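Local coordinates for protein uracil-DNA glycosylase (Sulfolobus tokodaii str. 7, PDB 4ZBY) that belongs to the uracil-DNA glycosylase superfamily, carries an iron/sulfur cluster and holds a uracil in a separate pocket of its alpha/beta fold, at residues Y128-N136 against Y148-V159; D2-V11 against Y105-I113. One frame throughout, in Å; residues are numbered along the deposited sequence.

Interaction 1: residues Y128-N136 against Y148-V159; sequences YIFSKMGEN and YVWKYKEKEIIV
At the hairpin edge of the mixed sheet, the last turn of helix 123-133 lies on strands 148-152 and 155-162 through M133 and F130, which meet W150, Y148 and V159. M133 CG sits over one face of the W150 indole, 3.6 Å from the centroid of its five-membered ring and 16° off the normal, a CH-pi contact. Beyond it the chain bends at chi3 (68°), which carries M133 CE to 3.7 Å from Y148 CB, while M133 SD passes V159 CG2 at 3.7 Å; the sulfur itself stands obliquely to the indole, a Met-aromatic contact. The two strands form an antiparallel beta hairpin closed by a type II' turn from Y152 to K155, and the helix packs across one side of it. F130 points its edge at Y148 in a T-shaped pair, planes at 65°, with F130 CZ above the centre of the tyrosine ring; Y148 OH is hydrogen-bonded to V143 O. Deeper in, I129 CG2 rests 3.9 Å from V159 CG2. In the indole plane a water accepts from W150 NE1 (3.2 Å) and donates to K132 O, bridging strand and helix end.

Interaction 2: residues D2-V11 against Y105-I113; sequences DSLEKIKEEV and YLDRQIDII
I7 inserts between Y105, R108, Q109 and I112 as a knob into a hole, its CD1 meeting I112 CD1 tip to tip at 3.7 Å. One turn earlier L4 continues the apolar seam: its CG slides past I112 CG2, and L4 CD1 reaches I113 CG1 at 4.0 Å. At the other end V11 CG2 stands over the centre of the Y105 ring, 3.6 Å from its centroid, a CH-pi contact. Outward from this core, I7 CG1 lies against one face of the R108 guanidinium, whose edges serve two carboxylates. R108 NE and NH2 grip D2 side-on, R108 NH2 to D2 OD1 being 2.8 Å and nearly straight (173°), both oxygens met on their syn sides but from out of the carboxylate plane. R108 NH1 and NH2 grip E10 end-on, R108 NH1 to E10 OE1 at 3.0 Å, the nitrogens coming from above the carboxylate plane. A bend at chi3 (56°) turns the arginine's end between the two acids, and its four bonds should fix the group's rotation. D2 OD1 also accepts from S3 N on the other face of its plane, and S3 OG caps the helix by accepting from K6 N (3.0 Å). Waters join D2 OD2 to R108 O and E10 OE1 to Y105 OH. This is a nearly antiparallel helix pair (164°), laying the N-terminal helix along helix 96-113 beside the iron/sulfur cluster, which touches V11 and Y105.

In the fold
Helix 96-113 connects the two contacts, whose centres are 18 Å apart. Interaction 2 uses one side of it for the N-terminal helix, while other residues of the same helix meet the elements of interaction 1. D107 OD1 lies 2.6 Å from Y128 OH, a probable hydrogen bond, and I110 CD1 packs on I129 CD1 at 3.8 Å, tying the helix to helix 123-133. A tie to the hairpin is less certain: D111 OD1 lies 2.9 Å from Y152 OH in one of two conformers of Y152. The side chain of Y105 in interaction 2 comes within about 4 Å of the iron/sulfur cluster, whereas interaction 1 is remote, the side chain of I129 being about 13 Å from the bound uracil and that of K132 about 14 Å from the cluster.

Interaction 1: residues Y128-N136 against Y148-V159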
loop_
_atom_site.group_PDB
_atom_site.type_symbol
_atom_site.label_atom_id
_atom_site.label_comp_id
_atom_site.label_asym_id
_atom_site.label_seq_id
_atom_site.Cartn_x
_atom_site.Cartn_y
_atom_site.Cartn_z
ATOM N N TYR A 128 6.208 3.321 -7.765
ATOM C CA TYR A 128 5.841 4.685 -7.400
ATOM C C TYR A 128 6.718 5.198 -6.251
ATOM O O TYR A 128 7.318 6.277 -6.332
ATOM C CB TYR A 128 4.344 4.799 -6.986
ATOM C CG TYR A 128 4.086 6.221 -6.550
ATOM C CD1 TYR A 128 4.020 6.567 -5.209
ATOM C CD2 TYR A 128 4.028 7.240 -7.494
ATOM C CE1 TYR A 128 3.873 7.899 -4.823
ATOM C CE2 TYR A 128 3.879 8.556 -7.120
ATOM C CZ TYR A 128 3.803 8.883 -5.786
ATOM O OH TYR A 128 3.644 10.208 -5.444
ATOM N N ILE A 129 6.787 4.422 -5.178
ATOM C CA ILE A 129 7.532 4.861 -3.997
ATOM C C ILE A 129 9.023 4.948 -4.332
ATOM O O ILE A 129 9.679 5.897 -3.922
ATOM C CB ILE A 129 7.299 3.936 -2.769
ATOM C CG1 ILE A 129 5.849 4.063 -2.274
ATOM C CG2 ILE A 129 8.312 4.260 -1.648
ATOM C CD1 ILE A 129 5.452 5.450 -1.784
ATOM N N PHE A 130 9.546 4.004 -5.124
ATOM C CA PHE A 130 10.948 4.101 -5.551
ATOM C C PHE A 130 11.208 5.392 -6.309
ATOM O O PHE A 130 12.301 5.964 -6.210
ATOM C CB PHE A 130 11.351 2.897 -6.411
ATOM C CG PHE A 130 11.858 1.732 -5.614
ATOM C CD1 PHE A 130 12.900 0.954 -6.093
ATOM C CD2 PHE A 130 11.308 1.426 -4.377
ATOM C CE1 PHE A 130 13.371 -0.127 -5.345
ATOM C CE2 PHE A 130 11.767 0.357 -3.627
ATOM C CZ PHE A 130 12.807 -0.415 -4.103
ATOM N N SER A 131 10.215 5.863 -7.066
ATOM C CA SER A 131 10.388 7.108 -7.809
ATOM C C SER A 131 10.461 8.318 -6.873
ATOM O O SER A 131 11.258 9.232 -7.112
ATOM C CB SER A 131 9.276 7.295 -8.865
ATOM O OG SER A 131 8.028 7.683 -8.280
ATOM N N LYS A 132 9.685 8.299 -5.795
ATOM C CA LYS A 132 9.756 9.350 -4.782
ATOM C C LYS A 132 11.084 9.299 -4.018
ATOM O O LYS A 132 11.621 10.335 -3.631
ATOM C CB LYS A 132 8.588 9.241 -3.796
ATOM C CG LYS A 132 7.219 9.490 -4.398
ATOM C CD LYS A 132 7.088 10.914 -4.943
ATOM C CE LYS A 132 6.886 10.912 -6.450
ATOM N NZ LYS A 132 6.139 12.120 -6.931
ATOM N N MET A 133 11.601 8.093 -3.804
ATOM C CA MET A 133 12.863 7.882 -3.092
ATOM C C MET A 133 14.065 8.255 -3.908
ATOM O O MET A 133 15.131 8.558 -3.371
ATOM C CB MET A 133 13.032 6.415 -2.701
ATOM C CG MET A 133 12.043 5.904 -1.725
ATOM S SD MET A 133 12.188 4.119 -1.631
ATOM C CE MET A 133 13.777 3.963 -0.863
ATOM N N GLY A 134 13.909 8.157 -5.219
ATOM C CA GLY A 134 15.042 8.247 -6.109
ATOM C C GLY A 134 15.850 6.966 -6.143
ATOM O O GLY A 134 17.030 6.982 -6.494
ATOM N N GLU A 135 15.205 5.858 -5.803
ATOM C CA GLU A 135 15.814 4.537 -5.810
ATOM C C GLU A 135 15.551 3.886 -7.164
ATOM O O GLU A 135 14.450 3.974 -7.684
ATOM C CB GLU A 135 15.259 3.690 -4.661
ATOM C CG GLU A 135 15.825 2.275 -4.543
ATOM C CD GLU A 135 17.277 2.238 -4.089
ATOM O OE1 GLU A 135 17.746 3.238 -3.500
ATOM O OE2 GLU A 135 17.949 1.211 -4.331
ATOM N N ASN A 136 16.583 3.293 -7.764
ATOM C CA ASN A 136 16.417 2.664 -9.070
ATOM C C ASN A 136 15.441 1.478 -9.049
ATOM O O ASN A 136 15.552 0.565 -8.217
ATOM C CB ASN A 136 17.774 2.210 -9.603
ATOM C CG ASN A 136 17.664 1.627 -10.983
ATOM O OD1 ASN A 136 17.301 2.327 -11.923
ATOM N ND2 ASN A 136 17.943 0.335 -11.109
ATOM N N TYR A 148 14.943 -0.820 2.009
ATOM C CA TYR A 148 15.555 0.332 1.355
ATOM C C TYR A 148 15.325 1.541 2.254
ATOM O O TYR A 148 14.202 1.801 2.675
ATOM C CB TYR A 148 14.949 0.546 -0.034
ATOM C CG TYR A 148 15.157 -0.621 -0.970
ATOM C CD1 TYR A 148 14.301 -1.719 -0.956
ATOM C CD2 TYR A 148 16.203 -0.622 -1.886
ATOM C CE1 TYR A 148 14.489 -2.788 -1.803
ATOM C CE2 TYR A 148 16.399 -1.693 -2.751
ATOM C CZ TYR A 148 15.544 -2.775 -2.700
ATOM O OH TYR A 148 15.750 -3.832 -3.568
ATOM N N VAL A 149 16.380 2.268 2.588
ATOM C CA VAL A 149 16.185 3.393 3.493
ATOM C C VAL A 149 15.795 4.655 2.720
ATOM O O VAL A 149 16.494 5.080 1.785
ATOM C CB VAL A 149 17.438 3.664 4.325
ATOM C CG1 VAL A 149 17.261 4.933 5.149
ATOM C CG2 VAL A 149 17.721 2.471 5.223
ATOM N N TRP A 150 14.670 5.241 3.106
ATOM C CA TRP A 150 14.201 6.475 2.512
ATOM C C TRP A 150 14.398 7.602 3.518
ATOM O O TRP A 150 13.674 7.694 4.503
ATOM C CB TRP A 150 12.741 6.334 2.114
ATOM C CG TRP A 150 12.114 7.497 1.385
ATOM C CD1 TRP A 150 12.737 8.597 0.860
ATOM C CD2 TRP A 150 10.716 7.665 1.127
ATOM N NE1 TRP A 150 11.803 9.438 0.286
ATOM C CE2 TRP A 150 10.558 8.883 0.433
ATOM C CE3 TRP A 150 9.587 6.893 1.398
ATOM C CZ2 TRP A 150 9.309 9.341 0.008
ATOM C CZ3 TRP A 150 8.343 7.356 0.993
ATOM C CH2 TRP A 150 8.214 8.574 0.313
ATOM N N LYS A 151 15.393 8.446 3.291
ATOM C CA LYS A 151 15.523 9.631 4.127
ATOM C C LYS A 151 14.414 10.595 3.741
ATOM O O LYS A 151 14.345 11.064 2.601
ATOM C CB LYS A 151 16.907 10.264 3.986
ATOM C CG LYS A 151 17.934 9.581 4.834
ATOM C CD LYS A 151 17.944 10.174 6.234
ATOM C CE LYS A 151 19.176 9.720 7.006
ATOM N NZ LYS A 151 19.416 10.529 8.239
ATOM N N TYR A 152 13.509 10.864 4.673
ATOM C CA TYR A 152 12.351 11.685 4.355
ATOM C C TYR A 152 12.022 12.626 5.496
ATOM O O TYR A 152 11.725 12.181 6.601
ATOM C CB TYR A 152 11.127 10.822 4.035
ATOM C CG TYR A 152 10.059 11.599 3.305
ATOM C CD1 TYR A 152 10.399 12.442 2.254
ATOM C CD2 TYR A 152 8.721 11.506 3.665
ATOM C CE1 TYR A 152 9.443 13.161 1.581
ATOM C CE2 TYR A 152 7.756 12.235 3.000
ATOM C CZ TYR A 152 8.130 13.064 1.952
ATOM O OH TYR A 152 7.192 13.790 1.268
ATOM N N LYS A 153 12.051 13.922 5.200
ATOM C CA LYS A 153 11.869 14.985 6.199
ATOM C C LYS A 153 12.845 14.743 7.335
ATOM O O LYS A 153 14.036 14.519 7.094
ATOM C CB LYS A 153 10.413 15.040 6.706
ATOM C CG LYS A 153 9.399 15.265 5.591
ATOM C CD LYS A 153 7.972 15.432 6.108
ATOM C CE LYS A 153 6.999 15.663 4.958
ATOM N NZ LYS A 153 7.415 16.815 4.107
ATOM N N GLU A 154 12.341 14.718 8.567
ATOM C CA GLU A 154 13.218 14.624 9.735
ATOM C C GLU A 154 13.601 13.180 10.060
ATOM O O GLU A 154 14.451 12.935 10.910
ATOM C CB GLU A 154 12.553 15.277 10.956
ATOM C CG GLU A 154 11.450 14.445 11.614
ATOM C CD GLU A 154 10.085 14.582 10.942
ATOM O OE1 GLU A 154 9.933 15.414 10.021
ATOM O OE2 GLU A 154 9.155 13.853 11.346
ATOM N N LYS A 155 12.980 12.231 9.370
ATOM C CA LYS A 155 13.124 10.823 9.705
ATOM C C LYS A 155 13.732 9.986 8.591
ATOM O O LYS A 155 14.122 10.495 7.542
ATOM C CB LYS A 155 11.756 10.228 10.069
ATOM C CG LYS A 155 11.140 10.771 11.347
ATOM C CD LYS A 155 9.652 10.409 11.459
ATOM C CE LYS A 155 9.063 10.895 12.780
ATOM N NZ LYS A 155 7.578 11.072 12.744
ATOM N N GLU A 156 13.825 8.691 8.857
ATOM C CA GLU A 156 14.084 7.681 7.852
ATOM C C GLU A 156 12.841 6.825 7.774
ATOM O O GLU A 156 12.202 6.569 8.801
ATOM C CB GLU A 156 15.275 6.800 8.207
ATOM C CG GLU A 156 16.632 7.473 8.189
ATOM C CD GLU A 156 17.757 6.487 8.463
ATOM O OE1 GLU A 156 17.471 5.407 9.026
ATOM O OE2 GLU A 156 18.917 6.784 8.108
ATOM N N ILE A 157 12.497 6.380 6.574
ATOM C CA ILE A 157 11.425 5.412 6.403
ATOM C C ILE A 157 12.032 4.184 5.765
ATOM O O ILE A 157 12.820 4.298 4.820
ATOM C CB ILE A 157 10.283 5.957 5.521
ATOM C CG1 ILE A 157 9.577 7.108 6.251
ATOM C CG2 ILE A 157 9.270 4.842 5.202
ATOM C CD1 ILE A 157 8.616 7.883 5.387
ATOM N N ILE A 158 11.711 3.017 6.303
ATOM C CA ILE A 158 12.195 1.769 5.718
ATOM C C ILE A 158 11.181 1.291 4.703
ATOM O O ILE A 158 10.027 1.032 5.055
ATOM C CB ILE A 158 12.372 0.694 6.774
ATOM C CG1 ILE A 158 13.421 1.127 7.803
ATOM C CG2 ILE A 158 12.759 -0.591 6.131
ATOM C CD1 ILE A 158 13.417 0.262 9.057
ATOM N N VAL A 159 11.593 1.183 3.448
ATOM C CA VAL A 159 10.684 0.723 2.408
ATOM C C VAL A 159 10.979 -0.736 2.103
ATOM O O VAL A 159 12.123 -1.115 1.850
ATOM C CB VAL A 159 10.797 1.567 1.112
ATOM C CG1 VAL A 159 9.937 0.952 -0.018
ATOM C CG2 VAL A 159 10.381 3.005 1.377
HETATM O O HOH W 1 11.347 12.008 -1.532
#

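Interaction 2: residues D2-V11 against Y105-I113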
loop_
_atom_site.group_PDB
_atom_site.type_symbol
_atom_site.label_atom_id
_atom_site.label_comp_id
_atom_site.label_asym_id
_atom_site.label_seq_id
_atom_site.Cartn_x
_atom_site.Cartn_y
_atom_site.Cartn_z
ATOM N N ASP A 2 -3.579 20.026 6.735
ATOM C CA ASP A 2 -3.925 18.734 6.158
ATOM C C ASP A 2 -4.183 17.718 7.258
ATOM O O ASP A 2 -3.713 17.869 8.391
ATOM C CB ASP A 2 -2.826 18.240 5.216
ATOM C CG ASP A 2 -3.365 17.313 4.122
ATOM O OD1 ASP A 2 -4.594 17.106 4.063
ATOM O OD2 ASP A 2 -2.559 16.816 3.325
ATOM N N SER A 3 -4.954 16.694 6.928
ATOM C CA SER A 3 -5.274 15.630 7.871
ATOM C C SER A 3 -5.729 14.417 7.099
ATOM O O SER A 3 -6.165 14.544 5.970
ATOM C CB SER A 3 -6.350 16.072 8.864
ATOM O OG SER A 3 -7.577 16.349 8.219
ATOM N N LEU A 4 -5.638 13.240 7.715
ATOM C CA LEU A 4 -6.142 12.033 7.072
ATOM C C LEU A 4 -7.654 12.178 6.830
ATOM O O LEU A 4 -8.194 11.677 5.829
ATOM C CB LEU A 4 -5.833 10.798 7.916
ATOM C CG LEU A 4 -4.356 10.447 8.024
ATOM C CD1 LEU A 4 -4.202 9.176 8.845
ATOM C CD2 LEU A 4 -3.731 10.269 6.623
ATOM N N GLU A 5 -8.318 12.876 7.741
ATOM C CA GLU A 5 -9.738 13.140 7.605
ATOM C C GLU A 5 -10.048 13.952 6.360
ATOM O O GLU A 5 -11.015 13.660 5.659
ATOM C CB GLU A 5 -10.261 13.872 8.853
ATOM C CG GLU A 5 -10.225 13.018 10.123
ATOM C CD GLU A 5 -9.002 13.278 11.024
ATOM O OE1 GLU A 5 -7.866 13.387 10.505
ATOM O OE2 GLU A 5 -9.181 13.368 12.269
ATOM N N LYS A 6 -9.236 14.971 6.095
ATOM C CA LYS A 6 -9.440 15.849 4.948
ATOM C C LYS A 6 -9.210 15.070 3.663
ATOM O O LYS A 6 -9.982 15.162 2.705
ATOM C CB LYS A 6 -8.497 17.052 5.026
ATOM C CG LYS A 6 -8.598 18.072 3.906
ATOM C CD LYS A 6 -7.566 19.179 4.156
ATOM C CE LYS A 6 -7.700 20.364 3.219
ATOM N NZ LYS A 6 -6.867 21.514 3.702
ATOM N N ILE A 7 -8.136 14.299 3.657
ATOM C CA ILE A 7 -7.816 13.467 2.502
ATOM C C ILE A 7 -8.951 12.483 2.215
ATOM O O ILE A 7 -9.371 12.305 1.050
ATOM C CB ILE A 7 -6.496 12.728 2.743
ATOM C CG1 ILE A 7 -5.357 13.735 2.890
ATOM C CG2 ILE A 7 -6.252 11.703 1.602
ATOM C CD1 ILE A 7 -4.102 13.127 3.497
ATOM N N LYS A 8 -9.460 11.837 3.259
ATOM C CA LYS A 8 -10.572 10.905 3.093
ATOM C C LYS A 8 -11.796 11.568 2.440
ATOM O O LYS A 8 -12.396 11.020 1.499
ATOM C CB LYS A 8 -10.961 10.288 4.446
ATOM C CG LYS A 8 -12.219 9.448 4.388
ATOM C CD LYS A 8 -12.186 8.335 5.416
ATOM C CE LYS A 8 -13.589 7.822 5.729
ATOM N NZ LYS A 8 -13.520 6.590 6.585
ATOM N N GLU A 9 -12.160 12.757 2.918
ATOM C CA GLU A 9 -13.283 13.489 2.355
ATOM C C GLU A 9 -13.090 13.822 0.893
ATOM O O GLU A 9 -14.020 13.710 0.094
ATOM C CB GLU A 9 -13.507 14.772 3.133
ATOM C CG GLU A 9 -14.045 14.489 4.507
ATOM C CD GLU A 9 -15.216 13.523 4.451
ATOM O OE1 GLU A 9 -16.280 13.914 3.907
ATOM O OE2 GLU A 9 -15.060 12.368 4.920
ATOM N N GLU A 10 -11.878 14.248 0.553
ATOM C CA GLU A 10 -11.559 14.629 -0.817
ATOM C C GLU A 10 -11.631 13.433 -1.733
ATOM O O GLU A 10 -12.182 13.542 -2.820
ATOM C CB GLU A 10 -10.168 15.252 -0.900
ATOM C CG GLU A 10 -10.071 16.602 -0.198
ATOM C CD GLU A 10 -8.716 17.240 -0.380
ATOM O OE1 GLU A 10 -8.032 16.888 -1.366
ATOM O OE2 GLU A 10 -8.332 18.097 0.466
ATOM N N VAL A 11 -11.059 12.310 -1.297
ATOM C CA VAL A 11 -11.046 11.094 -2.123
ATOM C C VAL A 11 -12.475 10.605 -2.381
ATOM O O VAL A 11 -12.825 10.251 -3.503
ATOM C CB VAL A 11 -10.227 9.985 -1.471
ATOM C CG1 VAL A 11 -10.534 8.603 -2.114
ATOM C CG2 VAL A 11 -8.733 10.305 -1.584
ATOM N N TYR A 105 -2.519 12.133 -3.126
ATOM C CA TYR A 105 -3.218 11.716 -1.909
ATOM C C TYR A 105 -2.332 10.815 -1.074
ATOM O O TYR A 105 -2.242 10.987 0.134
ATOM C CB TYR A 105 -4.517 10.971 -2.236
ATOM C CG TYR A 105 -5.628 11.828 -2.833
ATOM C CD1 TYR A 105 -5.976 13.038 -2.244
ATOM C CD2 TYR A 105 -6.336 11.404 -3.966
ATOM C CE1 TYR A 105 -7.012 13.810 -2.732
ATOM C CE2 TYR A 105 -7.378 12.170 -4.474
ATOM C CZ TYR A 105 -7.705 13.383 -3.838
ATOM O OH TYR A 105 -8.721 14.181 -4.316
ATOM N N LEU A 106 -1.687 9.844 -1.719
ATOM C CA LEU A 106 -0.758 8.969 -0.989
ATOM C C LEU A 106 0.428 9.759 -0.374
ATOM O O LEU A 106 0.798 9.530 0.774
ATOM C CB LEU A 106 -0.238 7.881 -1.924
ATOM C CG LEU A 106 0.801 6.926 -1.329
ATOM C CD1 LEU A 106 0.195 6.179 -0.174
ATOM C CD2 LEU A 106 1.299 5.954 -2.396
ATOM N N ASP A 107 1.009 10.659 -1.159
ATOM C CA ASP A 107 2.065 11.559 -0.683
ATOM C C ASP A 107 1.607 12.247 0.598
ATOM O O ASP A 107 2.350 12.333 1.577
ATOM C CB ASP A 107 2.409 12.637 -1.708
ATOM C CG ASP A 107 3.022 12.091 -2.972
ATOM O OD1 ASP A 107 3.485 10.936 -2.985
ATOM O OD2 ASP A 107 3.056 12.845 -3.955
ATOM N N ARG A 108 0.376 12.748 0.575
ATOM C CA ARG A 108 -0.154 13.483 1.721
ATOM C C ARG A 108 -0.367 12.566 2.910
ATOM O O ARG A 108 -0.157 12.973 4.065
ATOM C CB ARG A 108 -1.460 14.181 1.344
ATOM C CG ARG A 108 -1.230 15.346 0.390
ATOM C CD ARG A 108 -2.530 15.867 -0.221
ATOM N NE ARG A 108 -3.517 16.268 0.780
ATOM C CZ ARG A 108 -4.767 16.596 0.478
ATOM N NH1 ARG A 108 -5.156 16.559 -0.791
ATOM N NH2 ARG A 108 -5.624 16.951 1.428
ATOM N N GLN A 109 -0.759 11.326 2.637
ATOM C CA GLN A 109 -1.006 10.363 3.708
ATOM C C GLN A 109 0.318 9.976 4.367
ATOM O O GLN A 109 0.419 9.885 5.613
ATOM C CB GLN A 109 -1.755 9.120 3.175
ATOM C CG GLN A 109 -3.174 9.442 2.781
ATOM C CD GLN A 109 -3.870 8.294 2.062
ATOM O OE1 GLN A 109 -3.268 7.643 1.208
ATOM N NE2 GLN A 109 -5.129 8.025 2.424
ATOM N N ILE A 110 1.330 9.740 3.537
ATOM C CA ILE A 110 2.666 9.464 4.060
ATOM C C ILE A 110 3.193 10.649 4.873
ATOM O O ILE A 110 3.769 10.452 5.948
ATOM C CB ILE A 110 3.648 9.117 2.928
ATOM C CG1 ILE A 110 3.220 7.839 2.228
ATOM C CG2 ILE A 110 5.086 8.987 3.468
ATOM C CD1 ILE A 110 4.000 7.583 0.951
ATOM N N ASP A 111 2.979 11.870 4.379
ATOM C CA ASP A 111 3.452 13.080 5.061
ATOM C C ASP A 111 2.926 13.186 6.472
ATOM O O ASP A 111 3.617 13.689 7.379
ATOM C CB ASP A 111 3.028 14.333 4.286
ATOM C CG ASP A 111 3.930 14.619 3.131
ATOM O OD1 ASP A 111 4.913 13.872 2.989
ATOM O OD2 ASP A 111 3.675 15.594 2.377
ATOM N N ILE A 112 1.696 12.718 6.658
ATOM C CA ILE A 112 1.035 12.822 7.940
ATOM C C ILE A 112 1.408 11.649 8.833
ATOM O O ILE A 112 1.774 11.846 9.993
ATOM C CB ILE A 112 -0.492 12.883 7.779
ATOM C CG1 ILE A 112 -0.928 14.266 7.270
ATOM C CG2 ILE A 112 -1.193 12.547 9.088
ATOM C CD1 ILE A 112 -2.262 14.234 6.539
ATOM N N ILE A 113 1.317 10.437 8.303
ATOM C CA ILE A 113 1.590 9.262 9.113
ATOM C C ILE A 113 3.071 9.106 9.495
ATOM O O ILE A 113 3.380 8.769 10.642
ATOM C CB ILE A 113 1.084 8.007 8.387
ATOM C CG1 ILE A 113 -0.443 8.086 8.248
ATOM C CG2 ILE A 113 1.429 6.766 9.177
ATOM C CD1 ILE A 113 -1.011 7.116 7.236
HETATM O O HOH W 2 -0.147 15.914 4.138
HETATM O O HOH W 3 -6.821 9.385 4.408
HETATM O O HOH W 4 -8.703 17.019 -3.934
#